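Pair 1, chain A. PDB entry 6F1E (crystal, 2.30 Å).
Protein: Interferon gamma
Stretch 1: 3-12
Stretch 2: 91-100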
# COMPACT_ATOMS: atom_id res chain seq x y z
N ILE A 3 -9.63 -25.97 2.32
CA ILE A 3 -9.18 -25.37 3.59
C ILE A 3 -9.38 -26.45 4.64
O ILE A 3 -10.11 -27.42 4.37
CB ILE A 3 -9.95 -24.09 3.99
CG1 ILE A 3 -11.46 -24.34 4.08
CG2 ILE A 3 -9.66 -22.98 3.00
CD1 ILE A 3 -12.17 -23.38 5.00
N PRO A 4 -8.75 -26.31 5.81
CA PRO A 4 -9.03 -27.31 6.87
C PRO A 4 -10.50 -27.30 7.31
O PRO A 4 -11.15 -26.23 7.31
CB PRO A 4 -8.11 -26.91 8.03
CG PRO A 4 -7.10 -25.95 7.45
CD PRO A 4 -7.71 -25.34 6.21
N ALA A 5 -11.02 -28.48 7.64
CA ALA A 5 -12.39 -28.61 8.15
C ALA A 5 -12.57 -27.67 9.33
O ALA A 5 -13.60 -27.00 9.45
CB ALA A 5 -12.67 -30.06 8.57
N ARG A 6 -11.53 -27.60 10.17
CA ARG A 6 -11.56 -26.88 11.43
C ARG A 6 -11.70 -25.37 11.21
O ARG A 6 -12.38 -24.67 11.99
CB ARG A 6 -10.32 -27.22 12.26
CG ARG A 6 -10.37 -26.68 13.68
CD ARG A 6 -9.05 -26.86 14.42
NE ARG A 6 -8.86 -28.19 15.01
CZ ARG A 6 -7.74 -28.58 15.61
NH1 ARG A 6 -6.68 -27.78 15.71
NH2 ARG A 6 -7.67 -29.80 16.11
N MET A 7 -11.06 -24.89 10.15
CA MET A 7 -11.20 -23.49 9.74
C MET A 7 -12.65 -23.19 9.39
O MET A 7 -13.21 -22.21 9.92
CB MET A 7 -10.32 -23.20 8.52
CG MET A 7 -10.18 -21.74 8.16
SD MET A 7 -8.91 -21.00 9.19
CE MET A 7 -8.65 -19.47 8.29
N ASN A 8 -13.24 -24.03 8.52
CA ASN A 8 -14.63 -23.84 8.07
C ASN A 8 -15.55 -23.88 9.27
O ASN A 8 -16.34 -22.98 9.48
CB ASN A 8 -15.07 -24.92 7.05
CG ASN A 8 -16.58 -24.88 6.75
OD1 ASN A 8 -17.04 -24.14 5.87
ND2 ASN A 8 -17.37 -25.69 7.49
N LYS A 9 -15.42 -24.94 10.06
CA LYS A 9 -16.26 -25.11 11.21
C LYS A 9 -16.06 -23.95 12.15
O LYS A 9 -17.06 -23.37 12.59
CB LYS A 9 -16.02 -26.47 11.89
CG LYS A 9 -16.55 -27.65 11.08
CD LYS A 9 -16.59 -28.94 11.90
CE LYS A 9 -17.18 -30.08 11.08
NZ LYS A 9 -17.40 -31.30 11.90
N THR A 10 -14.80 -23.56 12.41
CA THR A 10 -14.54 -22.48 13.36
C THR A 10 -15.14 -21.15 12.89
O THR A 10 -15.63 -20.35 13.74
CB THR A 10 -13.04 -22.31 13.69
OG1 THR A 10 -12.52 -23.55 14.18
CG2 THR A 10 -12.83 -21.20 14.77
N ILE A 11 -15.14 -20.92 11.57
CA ILE A 11 -15.70 -19.68 11.01
C ILE A 11 -17.21 -19.62 11.20
O ILE A 11 -17.76 -18.60 11.65
CB ILE A 11 -15.36 -19.47 9.51
CG1 ILE A 11 -13.91 -18.98 9.36
CG2 ILE A 11 -16.33 -18.48 8.83
CD1 ILE A 11 -13.37 -19.08 7.94
N GLN A 12 -17.88 -20.73 10.86
CA GLN A 12 -19.32 -20.85 11.10
C GLN A 12 -19.68 -20.56 12.57
O GLN A 12 -20.54 -19.72 12.81
CB GLN A 12 -19.85 -22.21 10.67
CG GLN A 12 -19.60 -22.59 9.20
CD GLN A 12 -19.79 -21.43 8.23
OE1 GLN A 12 -18.83 -21.02 7.55
NE2 GLN A 12 -21.02 -20.87 8.18
N THR A 91 -11.20 -18.22 21.69
CA THR A 91 -10.31 -19.26 21.17
C THR A 91 -10.56 -19.47 19.67
O THR A 91 -9.62 -19.75 18.93
CB THR A 91 -10.39 -20.59 21.99
OG1 THR A 91 -11.71 -20.78 22.47
CG2 THR A 91 -9.47 -20.53 23.21
N ASP A 92 -11.81 -19.33 19.23
CA ASP A 92 -12.12 -19.39 17.81
C ASP A 92 -11.42 -18.22 17.10
O ASP A 92 -10.80 -18.43 16.07
CB ASP A 92 -13.63 -19.40 17.54
CG ASP A 92 -14.27 -20.79 17.72
OD1 ASP A 92 -13.55 -21.82 17.67
OD2 ASP A 92 -15.52 -20.85 17.88
N LEU A 93 -11.46 -17.01 17.66
CA LEU A 93 -10.74 -15.88 17.07
C LEU A 93 -9.23 -16.16 17.08
O LEU A 93 -8.57 -16.09 16.04
CB LEU A 93 -11.01 -14.54 17.80
CG LEU A 93 -12.39 -13.85 17.74
CD1 LEU A 93 -12.38 -12.50 18.46
CD2 LEU A 93 -12.84 -13.65 16.30
N ASN A 94 -8.69 -16.52 18.25
CA ASN A 94 -7.26 -16.76 18.38
C ASN A 94 -6.84 -17.84 17.42
O ASN A 94 -5.81 -17.72 16.80
CB ASN A 94 -6.83 -17.03 19.83
CG ASN A 94 -6.68 -15.72 20.66
OD1 ASN A 94 -7.25 -15.59 21.74
ND2 ASN A 94 -5.91 -14.76 20.14
N TYR A 95 -7.66 -18.86 17.20
CA TYR A 95 -7.28 -19.90 16.24
C TYR A 95 -7.18 -19.32 14.82
O TYR A 95 -6.24 -19.60 14.07
CB TYR A 95 -8.20 -21.14 16.30
CG TYR A 95 -7.97 -22.12 15.15
CD1 TYR A 95 -6.99 -23.11 15.20
CD2 TYR A 95 -8.75 -22.03 14.00
CE1 TYR A 95 -6.82 -24.00 14.12
CE2 TYR A 95 -8.59 -22.90 12.93
CZ TYR A 95 -7.63 -23.86 12.98
OH TYR A 95 -7.51 -24.66 11.85
N ILE A 96 -8.16 -18.50 14.47
CA ILE A 96 -8.26 -17.94 13.11
C ILE A 96 -7.10 -16.91 12.90
O ILE A 96 -6.41 -16.90 11.85
CB ILE A 96 -9.74 -17.50 12.80
CG1 ILE A 96 -10.23 -18.20 11.54
CG2 ILE A 96 -9.96 -16.02 12.67
CD1 ILE A 96 -10.52 -19.66 11.78
N LEU A 97 -6.80 -16.13 13.94
CA LEU A 97 -5.59 -15.31 13.93
C LEU A 97 -4.31 -16.11 13.66
O LEU A 97 -3.50 -15.75 12.79
CB LEU A 97 -5.46 -14.58 15.25
CG LEU A 97 -4.23 -13.70 15.38
CD1 LEU A 97 -4.17 -12.74 14.21
CD2 LEU A 97 -4.35 -12.94 16.68
N LYS A 98 -4.13 -17.20 14.39
CA LYS A 98 -2.93 -18.05 14.24
C LYS A 98 -2.78 -18.57 12.82
O LYS A 98 -1.72 -18.45 12.23
CB LYS A 98 -3.00 -19.25 15.21
CG LYS A 98 -1.90 -20.26 15.00
CD LYS A 98 -2.00 -21.41 16.00
CE LYS A 98 -2.85 -22.56 15.46
NZ LYS A 98 -2.49 -23.88 16.07
N LYS A 99 -3.84 -19.15 12.25
CA LYS A 99 -3.70 -19.72 10.92
C LYS A 99 -3.33 -18.66 9.87
O LYS A 99 -2.62 -18.98 8.92
CB LYS A 99 -4.97 -20.49 10.50
CG LYS A 99 -5.38 -21.68 11.38
CD LYS A 99 -4.29 -22.76 11.61
CE LYS A 99 -3.96 -23.61 10.39
NZ LYS A 99 -2.59 -24.24 10.50
N VAL A 100 -3.79 -17.42 10.05
CA VAL A 100 -3.48 -16.33 9.12
C VAL A 100 -2.03 -15.87 9.31
O VAL A 100 -1.28 -15.81 8.35
CB VAL A 100 -4.41 -15.11 9.30
CG1 VAL A 100 -4.00 -13.97 8.38
CG2 VAL A 100 -5.88 -15.49 9.05

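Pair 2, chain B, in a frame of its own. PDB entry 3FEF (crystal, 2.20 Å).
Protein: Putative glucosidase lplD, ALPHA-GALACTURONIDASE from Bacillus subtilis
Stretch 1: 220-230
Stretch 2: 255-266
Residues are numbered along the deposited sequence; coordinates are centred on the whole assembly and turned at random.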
# COMPACT_ATOMS: atom_id res chain seq x y z
N LEU B 220 -4.20 13.95 -30.06
CA LEU B 220 -5.47 14.66 -30.14
C LEU B 220 -5.63 15.72 -29.06
O LEU B 220 -6.51 16.57 -29.17
CB LEU B 220 -6.67 13.70 -30.12
CG LEU B 220 -6.67 12.65 -31.24
CD1 LEU B 220 -7.94 11.80 -31.22
CD2 LEU B 220 -6.51 13.31 -32.58
N LEU B 221 -4.79 15.70 -28.03
CA LEU B 221 -5.03 16.62 -26.91
C LEU B 221 -4.82 18.09 -27.25
O LEU B 221 -5.64 18.93 -26.86
CB LEU B 221 -4.30 16.24 -25.61
CG LEU B 221 -5.41 15.69 -24.70
CD1 LEU B 221 -5.56 14.17 -24.84
CD2 LEU B 221 -5.24 16.11 -23.25
N PRO B 222 -3.73 18.42 -27.97
CA PRO B 222 -3.50 19.78 -28.45
C PRO B 222 -4.59 20.26 -29.39
O PRO B 222 -4.96 21.42 -29.37
CB PRO B 222 -2.16 19.67 -29.20
CG PRO B 222 -1.45 18.56 -28.47
CD PRO B 222 -2.55 17.56 -28.16
N ILE B 223 -5.11 19.35 -30.21
CA ILE B 223 -6.19 19.66 -31.13
C ILE B 223 -7.49 19.93 -30.40
O ILE B 223 -8.24 20.82 -30.77
CB ILE B 223 -6.42 18.51 -32.14
CG1 ILE B 223 -5.19 18.36 -33.03
CG2 ILE B 223 -7.65 18.79 -32.98
CD1 ILE B 223 -5.36 17.29 -34.11
N PHE B 224 -7.77 19.16 -29.35
CA PHE B 224 -8.98 19.42 -28.59
C PHE B 224 -8.86 20.77 -27.88
O PHE B 224 -9.85 21.45 -27.67
CB PHE B 224 -9.24 18.30 -27.58
CG PHE B 224 -10.54 18.43 -26.86
CD1 PHE B 224 -10.66 19.25 -25.75
CD2 PHE B 224 -11.65 17.72 -27.29
CE1 PHE B 224 -11.88 19.33 -25.07
CE2 PHE B 224 -12.85 17.81 -26.65
CZ PHE B 224 -12.98 18.61 -25.51
N ARG B 225 -7.65 21.16 -27.51
CA ARG B 225 -7.47 22.45 -26.88
C ARG B 225 -7.87 23.59 -27.84
O ARG B 225 -8.60 24.50 -27.45
CB ARG B 225 -6.04 22.62 -26.33
CG ARG B 225 -5.75 24.05 -25.83
CD ARG B 225 -4.63 24.11 -24.78
NE ARG B 225 -3.67 23.01 -24.83
CZ ARG B 225 -2.95 22.67 -25.90
NH1 ARG B 225 -2.10 21.66 -25.83
NH2 ARG B 225 -3.08 23.34 -27.06
N GLU B 226 -7.42 23.52 -29.09
CA GLU B 226 -7.83 24.51 -30.11
C GLU B 226 -9.32 24.47 -30.35
O GLU B 226 -10.00 25.50 -30.38
CB GLU B 226 -7.09 24.27 -31.44
CG GLU B 226 -5.65 24.78 -31.40
CD GLU B 226 -4.70 23.95 -32.24
OE1 GLU B 226 -5.17 23.31 -33.20
OE2 GLU B 226 -3.49 23.95 -31.96
N PHE B 227 -9.81 23.25 -30.53
CA PHE B 227 -11.21 22.97 -30.72
C PHE B 227 -12.05 23.60 -29.62
O PHE B 227 -13.10 24.19 -29.88
CB PHE B 227 -11.36 21.45 -30.67
CG PHE B 227 -12.63 20.96 -31.23
CD1 PHE B 227 -13.02 21.34 -32.50
CD2 PHE B 227 -13.42 20.06 -30.51
CE1 PHE B 227 -14.19 20.87 -33.04
CE2 PHE B 227 -14.59 19.57 -31.03
CZ PHE B 227 -14.98 19.98 -32.30
N SER B 228 -11.58 23.46 -28.39
CA SER B 228 -12.29 23.99 -27.24
C SER B 228 -12.26 25.51 -27.20
O SER B 228 -13.22 26.14 -26.76
CB SER B 228 -11.68 23.44 -25.95
OG SER B 228 -12.22 24.12 -24.84
N ALA B 229 -11.15 26.10 -27.63
CA ALA B 229 -11.04 27.56 -27.62
C ALA B 229 -11.97 28.13 -28.68
O ALA B 229 -12.56 29.18 -28.49
CB ALA B 229 -9.62 28.00 -27.88
N HIS B 230 -12.10 27.43 -29.79
CA HIS B 230 -12.93 27.93 -30.85
C HIS B 230 -14.44 27.79 -30.60
O HIS B 230 -15.20 28.68 -30.96
CB HIS B 230 -12.55 27.32 -32.19
CG HIS B 230 -12.95 28.16 -33.36
ND1 HIS B 230 -13.96 27.80 -34.23
CD2 HIS B 230 -12.51 29.37 -33.78
CE1 HIS B 230 -14.11 28.74 -35.14
NE2 HIS B 230 -13.24 29.71 -34.89
N ALA B 255 -18.38 20.03 -21.43
CA ALA B 255 -17.11 19.36 -21.64
C ALA B 255 -15.99 20.36 -21.94
O ALA B 255 -14.87 20.19 -21.45
CB ALA B 255 -17.22 18.31 -22.77
N PHE B 256 -16.28 21.37 -22.75
CA PHE B 256 -15.25 22.38 -23.04
C PHE B 256 -14.88 23.15 -21.79
O PHE B 256 -13.71 23.45 -21.57
CB PHE B 256 -15.68 23.35 -24.15
CG PHE B 256 -15.85 22.70 -25.49
CD1 PHE B 256 -14.96 21.72 -25.91
CD2 PHE B 256 -16.89 23.06 -26.33
CE1 PHE B 256 -15.11 21.10 -27.15
CE2 PHE B 256 -17.04 22.44 -27.58
CZ PHE B 256 -16.15 21.46 -27.99
N ASP B 257 -15.87 23.45 -20.98
CA ASP B 257 -15.65 24.22 -19.77
C ASP B 257 -14.79 23.42 -18.77
O ASP B 257 -13.87 23.97 -18.18
CB ASP B 257 -16.99 24.62 -19.14
CG ASP B 257 -16.84 25.61 -18.00
OD1 ASP B 257 -16.46 26.76 -18.27
OD2 ASP B 257 -17.11 25.24 -16.82
N LEU B 258 -15.08 22.14 -18.59
CA LEU B 258 -14.29 21.28 -17.70
C LEU B 258 -12.89 21.11 -18.24
O LEU B 258 -11.92 21.12 -17.47
CB LEU B 258 -14.93 19.92 -17.52
CG LEU B 258 -16.35 19.99 -16.96
CD1 LEU B 258 -16.87 18.63 -16.59
CD2 LEU B 258 -16.40 20.92 -15.77
N PHE B 259 -12.75 20.96 -19.56
CA PHE B 259 -11.39 20.87 -20.13
C PHE B 259 -10.50 22.07 -19.77
O PHE B 259 -9.37 21.90 -19.39
CB PHE B 259 -11.38 20.69 -21.65
CG PHE B 259 -9.98 20.67 -22.22
CD1 PHE B 259 -9.21 19.50 -22.18
CD2 PHE B 259 -9.40 21.82 -22.75
CE1 PHE B 259 -7.90 19.47 -22.69
CE2 PHE B 259 -8.07 21.81 -23.25
CZ PHE B 259 -7.33 20.63 -23.22
N GLU B 260 -11.02 23.29 -19.96
CA GLU B 260 -10.26 24.52 -19.67
C GLU B 260 -9.84 24.56 -18.22
O GLU B 260 -8.78 25.05 -17.88
CB GLU B 260 -11.13 25.76 -19.90
CG GLU B 260 -11.71 25.83 -21.27
CD GLU B 260 -10.63 25.95 -22.30
OE1 GLU B 260 -9.57 26.49 -21.93
OE2 GLU B 260 -10.83 25.49 -23.45
N THR B 261 -10.71 24.08 -17.35
CA THR B 261 -10.37 24.05 -15.95
C THR B 261 -9.32 22.96 -15.66
O THR B 261 -8.37 23.20 -14.95
CB THR B 261 -11.62 23.83 -15.09
OG1 THR B 261 -12.50 24.96 -15.25
CG2 THR B 261 -11.26 23.67 -13.59
N TYR B 262 -9.48 21.78 -16.23
CA TYR B 262 -8.73 20.63 -15.70
C TYR B 262 -7.64 20.08 -16.59
O TYR B 262 -6.79 19.36 -16.12
CB TYR B 262 -9.70 19.51 -15.29
CG TYR B 262 -10.61 19.88 -14.14
CD1 TYR B 262 -10.10 20.03 -12.84
CD2 TYR B 262 -11.97 20.07 -14.34
CE1 TYR B 262 -10.93 20.35 -11.77
CE2 TYR B 262 -12.82 20.38 -13.27
CZ TYR B 262 -12.29 20.51 -11.99
OH TYR B 262 -13.12 20.83 -10.94
N GLY B 263 -7.67 20.41 -17.88
CA GLY B 263 -6.62 19.96 -18.81
C GLY B 263 -6.73 18.51 -19.28
O GLY B 263 -5.84 18.01 -19.96
N ALA B 264 -7.81 17.81 -18.90
CA ALA B 264 -8.07 16.49 -19.47
C ALA B 264 -9.44 16.55 -20.13
O ALA B 264 -10.23 17.39 -19.78
CB ALA B 264 -8.02 15.40 -18.40
N ILE B 265 -9.71 15.68 -21.09
CA ILE B 265 -10.97 15.73 -21.80
C ILE B 265 -12.08 14.97 -21.06
O ILE B 265 -12.01 13.77 -20.91
CB ILE B 265 -10.81 15.13 -23.21
CG1 ILE B 265 -9.76 15.92 -24.02
CG2 ILE B 265 -12.18 15.04 -23.90
CD1 ILE B 265 -9.44 15.31 -25.41
N PRO B 266 -13.13 15.67 -20.64
CA PRO B 266 -14.21 14.99 -19.95
C PRO B 266 -14.84 14.00 -20.92
O PRO B 266 -15.03 14.33 -22.10
CB PRO B 266 -15.18 16.12 -19.61
CG PRO B 266 -14.35 17.39 -19.73
CD PRO B 266 -13.42 17.10 -20.85

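Superposing the N, CA and C atoms of 14 central residues brings pair 2 onto pair 1 with an RMSD of 0.7 Å. In each pair two helices cross obliquely, with opposed rather than parallel senses: the N-to-C directions differ by 137° in pair 1 and 122° in pair 2, with the same negative sign of crossing, and the axes approach to 9.8 and 9.7 Å. The narrowest backbone approach also falls at matched positions. The CA atoms of T10(A) and D92(A) lie 5.9 Å apart, and those of their counterparts S228(B) and F256(B) 5.4 Å apart. Small side chains at T10(A) and S228(B) accompany this closeness.

At that crossing the chemistry differs. T10(A) has chi1 in the m well, and its OG1 donates a very short hydrogen bond of 2.5 Å to the backbone O of R6(A), one turn back in its own helix. Its CG2 lies 3.1 Å from OD1 of D92(A), a close contact of a methyl with a carboxylate oxygen; no hydrogen bond links the two stretches. S228(B), with chi1 in t, instead sends its hydroxyl across the interface: OG donates to OE2 of E260(B) at 2.4 Å, again very short. The acceptor occupies the position of I96(A), so a matched site carries a carboxylate in one pair and a branched hydrocarbon in the other. I96(A) makes apolar contact there, its CD1 3.3 Å from SD of M7(A) and 4.2 Å from CG1 of I11(A).

The matched aromatics Y95(A) and F259(B) both direct CA-to-CB toward the opposing helix with chi1 in t, and the other stretch covers 82 Å² of Y95(A) and 77 Å² of F259(B). F259(B) is a knob in a hole formed by L221(B), F224(B), R225(B) and S228(B). The edge of F224(B) points to its face, with centroids 5.1 Å apart and planes at 64°. R6(A), the counterpart of F224(B), meets the tyrosine with a flexible aliphatic arm: CD of R6(A) is 3.6 Å from CZ of Y95(A), oblique to the ring. M7(A), matched to R225(B), adds a sulfur-aromatic approach, SD lying 5.4 Å from the centroid of the Y95(A) ring and 62° off its normal. In pair 2, CB of R225(B) is 3.8 Å from CE2 of F259(B).

Where D92(A) offers a carboxylate, F256(B) extends an aromatic network. Its ring pairs obliquely with F224(B), centroids 5.6 Å apart, and turns its edge toward the face of F227(B), offset, with planes at 85°. K9(A), matched to F227(B), makes no contact with the other stretch.

At the end of the pair 2 helix the two chains begin to part: K99(A) and G263(B) still match, their CA atoms 1.2 Å apart after superposition, but K99(A) stays helical, its CB 4.2 Å from SD of M7(A), while G263(B) leaves with a phi of 78°. I265(B), which has no counterpart, then places CG1 3.9 Å from the F224(B) ring centroid, over the face. Pair 2 buries 571 Å² in all and pair 1 440 Å², over stretches of unequal length; I265(B) alone has 75 Å² covered.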